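Local coordinates for protein soluble lytic transglycosylase B3 (PDB 5ANZ) that probably cleaves bacterial peptidoglycan as a soluble lytic transglycosylase, taking part in cell-wall turnover, and carries a bound calcium ion, at residues M202-N213 / R225-A234; Y130-I140 / T238-A249. All coordinates share one frame; numbering follows the deposited sequence.

In the fold
Both contacts lie in the largely helical, lysozyme-like transglycosylase domain, their centres about 15 Å apart, and both use helix 231-244: interaction 1 takes its N-terminal turn and the loop before it, interaction 2 its C-terminal half. Along the chain, 202-213 and 225-234 are nested inside the loop closed by 130-140 and 238-249. The two contacts also touch, Thr211 and Phe207 packing on Tyr241 and Thr205 on Thr238. One helix therefore runs from the calcium site at its start to the packing against helix 134-145, while Ile208 and Thr211, seen to bind N-acetyl-D-glucosamine in this protein, lie in 202-213 beside it.

Interaction 1. Residues M202-N213 / R225-A234; sequences MGQTQFIPTTHN and RDIWGSPGDA. With CA (calcium ion), chain B.
Gly203 and Trp228 bring the two backbones closest, their CA atoms 4.5 Å apart, and next to them Gln204 N donates to Ile227 O at 2.8 Å in a nearly straight bond (170°). The contact joins the exit of a calcium loop that resembles an EF-hand, as in Slt35 relatives, to the sugar-binding segment of the lysozyme-like domain. Gln204 adds a second grip: its extended chain carries NE2 to Trp228 O, 3.0 Å away, the carbonyl lying in the amide plane although the donor stands above the carbonyl plane. Its OE1 is held by Trp141, so both ends of the amide are fixed. Ile227 is the central apolar plug. With its CG1 between the backbone N and the carbonyl carbon (chi1 59°), Ile227 CD1 lies 3.3 Å from Thr205 OG1, beside the CB of Phe207 and the edge of the His212 ring. His212 ND1 is buried without a polar partner, whereas NE2 pairs with Asp188. The Trp228 indole meets Met202 SD at its edge, a Met-aromatic contact with SD 3.7 Å from CZ2, while Trp228 CD1 touches Gly203 CA. At the outer end any bond from the Arg225 guanidinium to Asn213 O is weak and doubtful, both residues having two conformers; NH1 is bonded to Ala216 O. On the calcium side, Asp226 OD1 accepts from Trp228 N, an Asx turn, and from Gly229 N, which completes an Asx motif, both from the same face, shaping the loop before helix 231-244. Ser230 OG caps that helix by accepting from Asp233 N. Asp218, Asp220, Asp222, Lys224 O and a water complete the site with Asp233, whose carboxylate binds through both oxygens: OD2 is 2.4 Å from the ion and OD1 2.8 Å, while OD2 also accepts from Asp226 N.

Interaction 2. Residues Y130-I140 / T238-A249; sequences YAVDADAVVAI and TANYLKASGWIA
Val132 sits at the middle of this contact, its CG1 over one face of the Trp247 indole in a CH-pi contact, 4.0 Å from the centroid of the five-membered ring. Held anti to the backbone N (chi1 177°), that methyl also meets Leu242 CD1, and CG2 turns instead to Ala239 O and Lys243 CB. The Trp247 ring is fixed in rotation by its NE1, which donates in the ring plane to the anti lone pair of Asp133 OD2 at 2.8 Å, an almost straight bond (169°); the carboxylate is turned steeply from the indole, and Gly250 N is a second donor to OD2. Farther along the ring, Ala136 CB presses on Trp247 CZ2 at 3.5 Å. This packed part continues between helices 134-140 and 238-244, whose axes approach to 9.9 Å: Val137 CG2 touches Ala239 CB, and Ile140 meets the methyl of Thr238 and lays CG1 against Leu242 CD1, the two chains pointing opposite ways. Ile140 also packs on Tyr326, a sugar-binding residue.

The solvent side is looser. Lys243 lays its bent chain alongside Tyr130 O, CD 3.1 Å from that oxygen, but NZ makes just a weak bond to it. Tyr130 turns one ring face to Asn240 N, while its CE1 brushes Asn240 OD1; Asn240 ND2 is hydrogen-bonded to Tyr215 O. At the rim Ala249 CB leans on Ala131 O, and a water bridges the two segments, donating to Ala131 O and Trp247 O and accepting from Ala249 N. Helix 238-244 ends in a Schellman motif at Gly246, whose positive phi turns the chain so that Trp247 can fold back over Val132. The steeply crossed pair, 110° between its helix directions, belongs to the largely helical, lysozyme-like part of the transglycosylase domain.

Interaction 1. Residues M202-N213 / R225-A234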
loop_
_atom_site.group_PDB
_atom_site.type_symbol
_atom_site.label_atom_id
_atom_site.label_comp_id
_atom_site.label_asym_id
_atom_site.label_seq_id
_atom_site.Cartn_x
_atom_site.Cartn_y
_atom_site.Cartn_z
ATOM N N MET A 202 4.174 8.423 -9.510
ATOM C CA MET A 202 3.826 9.531 -10.405
ATOM C C MET A 202 2.341 9.844 -10.434
ATOM O O MET A 202 1.494 8.948 -10.456
ATOM C CB MET A 202 4.285 9.226 -11.833
ATOM C CG MET A 202 5.715 8.795 -11.924
ATOM S SD MET A 202 6.198 8.592 -13.657
ATOM C CE MET A 202 5.000 7.407 -14.234
ATOM N N GLY A 203 2.024 11.127 -10.472
ATOM C CA GLY A 203 0.703 11.542 -10.903
ATOM C C GLY A 203 -0.440 11.121 -9.990
ATOM O O GLY A 203 -0.253 10.936 -8.800
ATOM N N GLN A 204 -1.624 10.995 -10.575
ATOM C CA GLN A 204 -2.822 10.776 -9.780
ATOM C C GLN A 204 -2.876 9.359 -9.265
ATOM O O GLN A 204 -3.453 9.106 -8.202
ATOM C CB GLN A 204 -4.074 11.074 -10.588
ATOM C CG GLN A 204 -4.075 12.491 -11.148
ATOM C CD GLN A 204 -5.455 13.017 -11.410
ATOM O OE1 GLN A 204 -6.419 12.606 -10.770
ATOM N NE2 GLN A 204 -5.565 13.958 -12.356
ATOM N N THR A 205 -2.271 8.440 -10.012
ATOM C CA THR A 205 -2.301 7.030 -9.638
ATOM C C THR A 205 -1.137 6.639 -8.713
ATOM O O THR A 205 -1.153 5.568 -8.098
ATOM C CB THR A 205 -2.239 6.145 -10.891
ATOM O OG1 THR A 205 -1.048 6.468 -11.612
ATOM C CG2 THR A 205 -3.447 6.405 -11.787
ATOM N N GLN A 206 -0.108 7.484 -8.663
ATOM C CA GLN A 206 1.150 7.187 -7.966
ATOM C C GLN A 206 1.781 5.885 -8.447
ATOM O O GLN A 206 2.393 5.144 -7.667
ATOM C CB GLN A 206 0.931 7.170 -6.452
ATOM C CG GLN A 206 0.531 8.562 -5.919
ATOM C CD GLN A 206 1.705 9.534 -5.879
ATOM O OE1 GLN A 206 2.621 9.392 -5.052
ATOM N NE2 GLN A 206 1.690 10.517 -6.774
ATOM N N PHE A 207 1.660 5.636 -9.753
ATOM C CA PHE A 207 2.419 4.566 -10.411
ATOM C C PHE A 207 3.906 4.908 -10.490
ATOM O O PHE A 207 4.236 6.017 -10.910
ATOM C CB PHE A 207 1.954 4.366 -11.849
ATOM C CG PHE A 207 0.631 3.652 -12.026
ATOM C CD1 PHE A 207 -0.068 3.110 -10.956
ATOM C CD2 PHE A 207 0.129 3.487 -13.320
ATOM C CE1 PHE A 207 -1.269 2.424 -11.181
ATOM C CE2 PHE A 207 -1.056 2.794 -13.554
ATOM C CZ PHE A 207 -1.752 2.263 -12.491
ATOM N N ILE A 208 4.804 3.972 -10.183
ATOM C CA ILE A 208 6.206 4.158 -10.571
ATOM C C ILE A 208 6.303 3.943 -12.088
ATOM O O ILE A 208 5.418 3.341 -12.689
ATOM C CB ILE A 208 7.155 3.203 -9.816
ATOM C CG1 ILE A 208 6.794 1.744 -10.095
ATOM C CG2 ILE A 208 7.116 3.481 -8.316
ATOM C CD1 ILE A 208 7.732 0.736 -9.408
ATOM N N PRO A 209 7.367 4.458 -12.715
ATOM C CA PRO A 209 7.455 4.405 -14.178
ATOM C C PRO A 209 7.249 3.011 -14.795
ATOM O O PRO A 209 6.503 2.903 -15.777
ATOM C CB PRO A 209 8.869 4.926 -14.442
ATOM C CG PRO A 209 9.037 5.994 -13.337
ATOM C CD PRO A 209 8.394 5.341 -12.130
ATOM N N THR A 210 7.876 1.968 -14.255
ATOM C CA THR A 210 7.706 0.655 -14.878
ATOM C C THR A 210 6.241 0.181 -14.757
ATOM O O THR A 210 5.720 -0.481 -15.661
ATOM C CB THR A 210 8.671 -0.405 -14.282
ATOM O OG1 THR A 210 8.464 -0.512 -12.869
ATOM C CG2 THR A 210 10.129 -0.034 -14.573
ATOM N N THR A 211 5.557 0.534 -13.664
ATOM C CA THR A 211 4.146 0.194 -13.552
ATOM C C THR A 211 3.298 0.979 -14.554
ATOM O O THR A 211 2.381 0.443 -15.179
ATOM C CB THR A 211 3.621 0.453 -12.113
ATOM O OG1 THR A 211 4.336 -0.396 -11.209
ATOM C CG2 THR A 211 2.127 0.186 -12.023
ATOM N N HIS A 212 3.613 2.258 -14.730
ATOM C CA HIS A 212 2.961 3.034 -15.767
ATOM C C HIS A 212 3.134 2.360 -17.133
ATOM O O HIS A 212 2.165 2.189 -17.879
ATOM C CB HIS A 212 3.531 4.462 -15.811
ATOM C CG HIS A 212 2.999 5.285 -16.940
ATOM N ND1 HIS A 212 1.948 6.163 -16.789
ATOM C CD2 HIS A 212 3.364 5.341 -18.245
ATOM C CE1 HIS A 212 1.691 6.730 -17.955
ATOM N NE2 HIS A 212 2.531 6.264 -18.845
ATOM N N ASN A 213 4.356 1.955 -17.447
ATOM C CA ASN A 213 4.620 1.437 -18.779
ATOM C C ASN A 213 3.929 0.100 -19.059
ATOM O O ASN A 213 3.686 -0.233 -20.220
ATOM C CB ASN A 213 6.133 1.328 -19.006
ATOM C CG ASN A 213 6.771 2.679 -19.287
ATOM O OD1 ASN A 213 6.067 3.663 -19.543
ATOM N ND2 ASN A 213 8.101 2.731 -19.278
ATOM N N ARG A 225 -1.123 8.390 -22.416
ATOM C CA ARG A 225 -1.509 7.790 -21.139
ATOM C C ARG A 225 -1.192 8.806 -20.047
ATOM O O ARG A 225 -0.175 8.718 -19.377
ATOM C CB ARG A 225 -0.778 6.467 -20.921
ATOM C CG ARG A 225 -1.096 5.453 -22.013
ATOM C CD ARG A 225 -0.625 4.055 -21.622
ATOM N NE ARG A 225 0.798 3.859 -21.888
ATOM C CZ ARG A 225 1.497 2.795 -21.500
ATOM N NH1 ARG A 225 0.919 1.813 -20.813
ATOM N NH2 ARG A 225 2.786 2.710 -21.804
ATOM N N ASP A 226 -2.077 9.782 -19.903
ATOM C CA ASP A 226 -1.817 10.938 -19.044
ATOM C C ASP A 226 -2.406 10.772 -17.651
ATOM O O ASP A 226 -3.529 11.216 -17.384
ATOM C CB ASP A 226 -2.379 12.190 -19.703
ATOM C CG ASP A 226 -2.240 13.425 -18.827
ATOM O OD1 ASP A 226 -1.426 13.400 -17.881
ATOM O OD2 ASP A 226 -2.939 14.424 -19.103
ATOM N N ILE A 227 -1.637 10.151 -16.760
ATOM C CA ILE A 227 -2.117 9.908 -15.405
ATOM C C ILE A 227 -1.894 11.136 -14.529
ATOM O O ILE A 227 -2.135 11.079 -13.332
ATOM C CB ILE A 227 -1.421 8.698 -14.748
ATOM C CG1 ILE A 227 0.090 8.920 -14.699
ATOM C CG2 ILE A 227 -1.738 7.403 -15.526
ATOM C CD1 ILE A 227 0.844 7.847 -13.881
ATOM N N TRP A 228 -1.437 12.232 -15.133
ATOM C CA TRP A 228 -1.271 13.502 -14.425
ATOM C C TRP A 228 -2.486 14.415 -14.571
ATOM O O TRP A 228 -2.994 14.957 -13.574
ATOM C CB TRP A 228 -0.005 14.223 -14.938
ATOM C CG TRP A 228 1.237 13.443 -14.630
ATOM C CD1 TRP A 228 2.045 13.588 -13.538
ATOM C CD2 TRP A 228 1.817 12.384 -15.414
ATOM N NE1 TRP A 228 3.069 12.690 -13.583
ATOM C CE2 TRP A 228 2.958 11.935 -14.725
ATOM C CE3 TRP A 228 1.470 11.770 -16.623
ATOM C CZ2 TRP A 228 3.763 10.898 -15.198
ATOM C CZ3 TRP A 228 2.271 10.723 -17.096
ATOM C CH2 TRP A 228 3.399 10.300 -16.381
ATOM N N GLY A 229 -2.942 14.601 -15.803
ATOM C CA GLY A 229 -3.961 15.597 -16.078
ATOM C C GLY A 229 -5.295 15.074 -16.565
ATOM O O GLY A 229 -6.238 15.849 -16.758
ATOM N N SER A 230 -5.395 13.765 -16.780
ATOM C CA SER A 230 -6.632 13.198 -17.306
ATOM C C SER A 230 -7.311 12.260 -16.322
ATOM O O SER A 230 -6.813 11.162 -16.098
ATOM C CB SER A 230 -6.357 12.416 -18.588
ATOM O OG SER A 230 -7.492 11.638 -18.930
ATOM N N PRO A 231 -8.452 12.664 -15.752
ATOM C CA PRO A 231 -9.102 11.736 -14.818
ATOM C C PRO A 231 -9.451 10.398 -15.505
ATOM O O PRO A 231 -9.301 9.332 -14.895
ATOM C CB PRO A 231 -10.368 12.488 -14.394
ATOM C CG PRO A 231 -10.036 13.949 -14.635
ATOM C CD PRO A 231 -9.151 13.962 -15.843
ATOM N N GLY A 232 -9.889 10.455 -16.758
ATOM C CA GLY A 232 -10.240 9.247 -17.494
ATOM C C GLY A 232 -9.069 8.279 -17.560
ATOM O O GLY A 232 -9.197 7.104 -17.191
ATOM N N ASP A 233 -7.926 8.761 -18.031
ATOM C CA ASP A 233 -6.727 7.909 -18.095
ATOM C C ASP A 233 -6.349 7.398 -16.714
ATOM O O ASP A 233 -5.988 6.237 -16.537
ATOM C CB ASP A 233 -5.524 8.656 -18.682
ATOM C CG ASP A 233 -5.693 9.038 -20.161
ATOM O OD1 ASP A 233 -6.661 8.620 -20.855
ATOM O OD2 ASP A 233 -4.787 9.766 -20.632
ATOM N N ALA A 234 -6.411 8.271 -15.719
ATOM C CA ALA A 234 -6.040 7.871 -14.362
ATOM C C ALA A 234 -6.952 6.779 -13.819
ATOM O O ALA A 234 -6.477 5.795 -13.267
ATOM C CB ALA A 234 -6.079 9.086 -13.413
HETATM CA CA CA B . -5.334 9.928 -22.953
HETATM O O HOH W 1 -4.973 12.202 -22.415
#

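Interaction 2. Residues Y130-I140 / T238-A249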
loop_
_atom_site.group_PDB
_atom_site.type_symbol
_atom_site.label_atom_id
_atom_site.label_comp_id
_atom_site.label_asym_id
_atom_site.label_seq_id
_atom_site.Cartn_x
_atom_site.Cartn_y
_atom_site.Cartn_z
ATOM N N TYR A 130 -13.469 -2.991 -17.392
ATOM C CA TYR A 130 -12.419 -3.713 -16.677
ATOM C C TYR A 130 -12.985 -4.662 -15.629
ATOM O O TYR A 130 -12.242 -5.435 -15.039
ATOM C CB TYR A 130 -11.440 -2.731 -16.019
ATOM C CG TYR A 130 -10.687 -1.921 -17.046
ATOM C CD1 TYR A 130 -9.580 -2.453 -17.693
ATOM C CD2 TYR A 130 -11.108 -0.644 -17.404
ATOM C CE1 TYR A 130 -8.905 -1.737 -18.654
ATOM C CE2 TYR A 130 -10.437 0.085 -18.370
ATOM C CZ TYR A 130 -9.332 -0.467 -18.987
ATOM O OH TYR A 130 -8.653 0.227 -19.961
ATOM N N ALA A 131 -14.298 -4.624 -15.423
ATOM C CA ALA A 131 -14.919 -5.421 -14.366
ATOM C C ALA A 131 -14.238 -5.123 -13.024
ATOM O O ALA A 131 -13.784 -6.038 -12.307
ATOM C CB ALA A 131 -14.852 -6.899 -14.680
ATOM N N VAL A 132 -14.192 -3.839 -12.686
ATOM C CA VAL A 132 -13.677 -3.401 -11.395
ATOM C C VAL A 132 -14.655 -2.389 -10.813
ATOM O O VAL A 132 -15.078 -1.471 -11.508
ATOM C CB VAL A 132 -12.281 -2.762 -11.498
ATOM C CG1 VAL A 132 -11.825 -2.267 -10.140
ATOM C CG2 VAL A 132 -11.275 -3.787 -12.051
ATOM N N ASP A 133 -15.000 -2.568 -9.544
ATOM C CA ASP A 133 -15.978 -1.712 -8.883
ATOM C C ASP A 133 -15.504 -0.271 -8.794
ATOM O O ASP A 133 -14.375 -0.007 -8.380
ATOM C CB ASP A 133 -16.288 -2.253 -7.487
ATOM C CG ASP A 133 -16.909 -3.638 -7.546
ATOM O OD1 ASP A 133 -18.139 -3.728 -7.704
ATOM O OD2 ASP A 133 -16.170 -4.636 -7.486
ATOM N N ALA A 134 -16.386 0.651 -9.167
ATOM C CA ALA A 134 -16.062 2.071 -9.167
ATOM C C ALA A 134 -15.639 2.537 -7.784
ATOM O O ALA A 134 -14.757 3.387 -7.662
ATOM C CB ALA A 134 -17.248 2.891 -9.647
ATOM N N ASP A 135 -16.284 2.003 -6.745
ATOM C CA ASP A 135 -16.015 2.490 -5.394
ATOM C C ASP A 135 -14.596 2.149 -4.986
ATOM O O ASP A 135 -13.937 2.924 -4.289
ATOM C CB ASP A 135 -16.999 1.914 -4.377
ATOM C CG ASP A 135 -18.408 2.491 -4.514
ATOM O OD1 ASP A 135 -18.597 3.505 -5.228
ATOM O OD2 ASP A 135 -19.328 1.923 -3.883
ATOM N N ALA A 136 -14.101 0.998 -5.439
ATOM C CA ALA A 136 -12.730 0.602 -5.133
ATOM C C ALA A 136 -11.717 1.447 -5.914
ATOM O O ALA A 136 -10.723 1.878 -5.345
ATOM C CB ALA A 136 -12.510 -0.874 -5.426
ATOM N N VAL A 137 -11.987 1.691 -7.195
ATOM C CA VAL A 137 -11.144 2.594 -8.002
ATOM C C VAL A 137 -11.050 3.970 -7.346
ATOM O O VAL A 137 -9.959 4.524 -7.182
ATOM C CB VAL A 137 -11.692 2.736 -9.427
ATOM C CG1 VAL A 137 -10.874 3.755 -10.232
ATOM C CG2 VAL A 137 -11.652 1.392 -10.150
ATOM N N VAL A 138 -12.191 4.520 -6.943
ATOM C CA VAL A 138 -12.177 5.841 -6.337
ATOM C C VAL A 138 -11.513 5.815 -4.952
ATOM O O VAL A 138 -10.827 6.756 -4.579
ATOM C CB VAL A 138 -13.602 6.440 -6.269
ATOM C CG1 VAL A 138 -13.641 7.708 -5.401
ATOM C CG2 VAL A 138 -14.089 6.766 -7.705
ATOM N N ALA A 139 -11.669 4.723 -4.202
ATOM C CA ALA A 139 -11.002 4.655 -2.910
ATOM C C ALA A 139 -9.488 4.648 -3.068
ATOM O O ALA A 139 -8.782 5.281 -2.300
ATOM C CB ALA A 139 -11.471 3.413 -2.124
ATOM N N ILE A 140 -8.988 3.914 -4.058
ATOM C CA ILE A 140 -7.537 3.876 -4.291
ATOM C C ILE A 140 -7.054 5.288 -4.661
ATOM O O ILE A 140 -6.016 5.760 -4.175
ATOM C CB ILE A 140 -7.181 2.873 -5.410
ATOM C CG1 ILE A 140 -7.410 1.413 -4.964
ATOM C CG2 ILE A 140 -5.715 3.087 -5.888
ATOM C CD1 ILE A 140 -6.304 0.770 -4.119
ATOM N N THR A 238 -5.984 2.876 -13.043
ATOM C CA THR A 238 -6.148 2.286 -11.723
ATOM C C THR A 238 -6.916 0.980 -11.826
ATOM O O THR A 238 -6.540 -0.023 -11.212
ATOM C CB THR A 238 -6.878 3.251 -10.796
ATOM O OG1 THR A 238 -6.110 4.457 -10.695
ATOM C CG2 THR A 238 -7.067 2.634 -9.390
ATOM N N ALA A 239 -7.993 0.999 -12.605
ATOM C CA ALA A 239 -8.838 -0.180 -12.763
ATOM C C ALA A 239 -8.078 -1.301 -13.456
ATOM O O ALA A 239 -8.185 -2.464 -13.084
ATOM C CB ALA A 239 -10.100 0.171 -13.559
ATOM N N ASN A 240 -7.324 -0.944 -14.487
ATOM C CA ASN A 240 -6.534 -1.931 -15.215
ATOM C C ASN A 240 -5.540 -2.651 -14.280
ATOM O O ASN A 240 -5.348 -3.874 -14.351
ATOM C CB ASN A 240 -5.796 -1.236 -16.366
ATOM C CG ASN A 240 -5.143 -2.213 -17.297
ATOM O OD1 ASN A 240 -5.762 -3.176 -17.721
ATOM N ND2 ASN A 240 -3.883 -1.978 -17.620
ATOM N N TYR A 241 -4.911 -1.892 -13.395
ATOM C CA TYR A 241 -3.944 -2.449 -12.449
ATOM C C TYR A 241 -4.657 -3.329 -11.408
ATOM O O TYR A 241 -4.189 -4.429 -11.085
ATOM C CB TYR A 241 -3.145 -1.321 -11.770
ATOM C CG TYR A 241 -2.000 -1.791 -10.884
ATOM C CD1 TYR A 241 -2.215 -2.158 -9.565
ATOM C CD2 TYR A 241 -0.704 -1.855 -11.374
ATOM C CE1 TYR A 241 -1.168 -2.579 -8.761
ATOM C CE2 TYR A 241 0.342 -2.280 -10.580
ATOM C CZ TYR A 241 0.108 -2.634 -9.276
ATOM O OH TYR A 241 1.157 -3.046 -8.485
ATOM N N LEU A 242 -5.801 -2.873 -10.901
ATOM C CA LEU A 242 -6.557 -3.722 -9.973
ATOM C C LEU A 242 -7.011 -5.021 -10.632
ATOM O O LEU A 242 -7.007 -6.087 -9.999
ATOM C CB LEU A 242 -7.778 -2.976 -9.419
ATOM C CG LEU A 242 -7.442 -1.919 -8.367
ATOM C CD1 LEU A 242 -8.711 -1.097 -8.060
ATOM C CD2 LEU A 242 -6.867 -2.543 -7.066
ATOM N N LYS A 243 -7.419 -4.945 -11.895
ATOM C CA LYS A 243 -7.907 -6.132 -12.569
ATOM C C LYS A 243 -6.742 -7.093 -12.788
ATOM O O LYS A 243 -6.896 -8.304 -12.588
ATOM C CB LYS A 243 -8.595 -5.780 -13.900
ATOM C CG LYS A 243 -9.172 -6.974 -14.677
ATOM C CD LYS A 243 -10.354 -7.627 -13.912
ATOM C CE LYS A 243 -10.906 -8.858 -14.659
ATOM N NZ LYS A 243 -11.623 -8.514 -15.928
ATOM N N ALA A 244 -5.587 -6.557 -13.188
ATOM C CA ALA A 244 -4.393 -7.391 -13.392
ATOM C C ALA A 244 -3.974 -8.044 -12.078
ATOM O O ALA A 244 -3.386 -9.133 -12.072
ATOM C CB ALA A 244 -3.241 -6.561 -13.958
ATOM N N SER A 245 -4.294 -7.376 -10.970
ATOM C CA SER A 245 -3.949 -7.839 -9.625
ATOM C C SER A 245 -4.971 -8.813 -9.059
ATOM O O SER A 245 -4.806 -9.281 -7.926
ATOM C CB SER A 245 -3.809 -6.643 -8.666
ATOM O OG SER A 245 -2.740 -5.779 -9.056
ATOM N N GLY A 246 -6.021 -9.106 -9.831
ATOM C CA GLY A 246 -6.948 -10.183 -9.502
ATOM C C GLY A 246 -8.344 -9.779 -9.039
ATOM O O GLY A 246 -9.123 -10.628 -8.593
ATOM N N TRP A 247 -8.685 -8.499 -9.155
ATOM C CA TRP A 247 -10.015 -8.044 -8.742
ATOM C C TRP A 247 -11.160 -8.838 -9.326
ATOM O O TRP A 247 -11.238 -9.061 -10.546
ATOM C CB TRP A 247 -10.229 -6.567 -9.135
ATOM C CG TRP A 247 -11.364 -5.953 -8.360
ATOM C CD1 TRP A 247 -12.677 -5.839 -8.748
ATOM C CD2 TRP A 247 -11.281 -5.398 -7.051
ATOM N NE1 TRP A 247 -13.412 -5.232 -7.745
ATOM C CE2 TRP A 247 -12.573 -4.954 -6.694
ATOM C CE3 TRP A 247 -10.238 -5.236 -6.132
ATOM C CZ2 TRP A 247 -12.846 -4.363 -5.465
ATOM C CZ3 TRP A 247 -10.506 -4.637 -4.919
ATOM C CH2 TRP A 247 -11.804 -4.212 -4.592
ATOM N N ILE A 248 -12.068 -9.261 -8.450
ATOM C CA ILE A 248 -13.317 -9.870 -8.873
ATOM C C ILE A 248 -14.446 -8.896 -8.594
ATOM O O ILE A 248 -14.740 -8.607 -7.436
ATOM C CB ILE A 248 -13.578 -11.177 -8.148
ATOM C CG1 ILE A 248 -12.434 -12.160 -8.408
ATOM C CG2 ILE A 248 -14.918 -11.745 -8.582
ATOM C CD1 ILE A 248 -12.317 -13.246 -7.346
ATOM N N ALA A 249 -15.072 -8.396 -9.650
ATOM C CA ALA A 249 -16.134 -7.402 -9.518
ATOM C C ALA A 249 -17.254 -7.868 -8.592
ATOM O O ALA A 249 -17.792 -8.978 -8.746
ATOM C CB ALA A 249 -16.705 -7.059 -10.888
HETATM O O HOH W 2 -13.413 -8.708 -12.162
#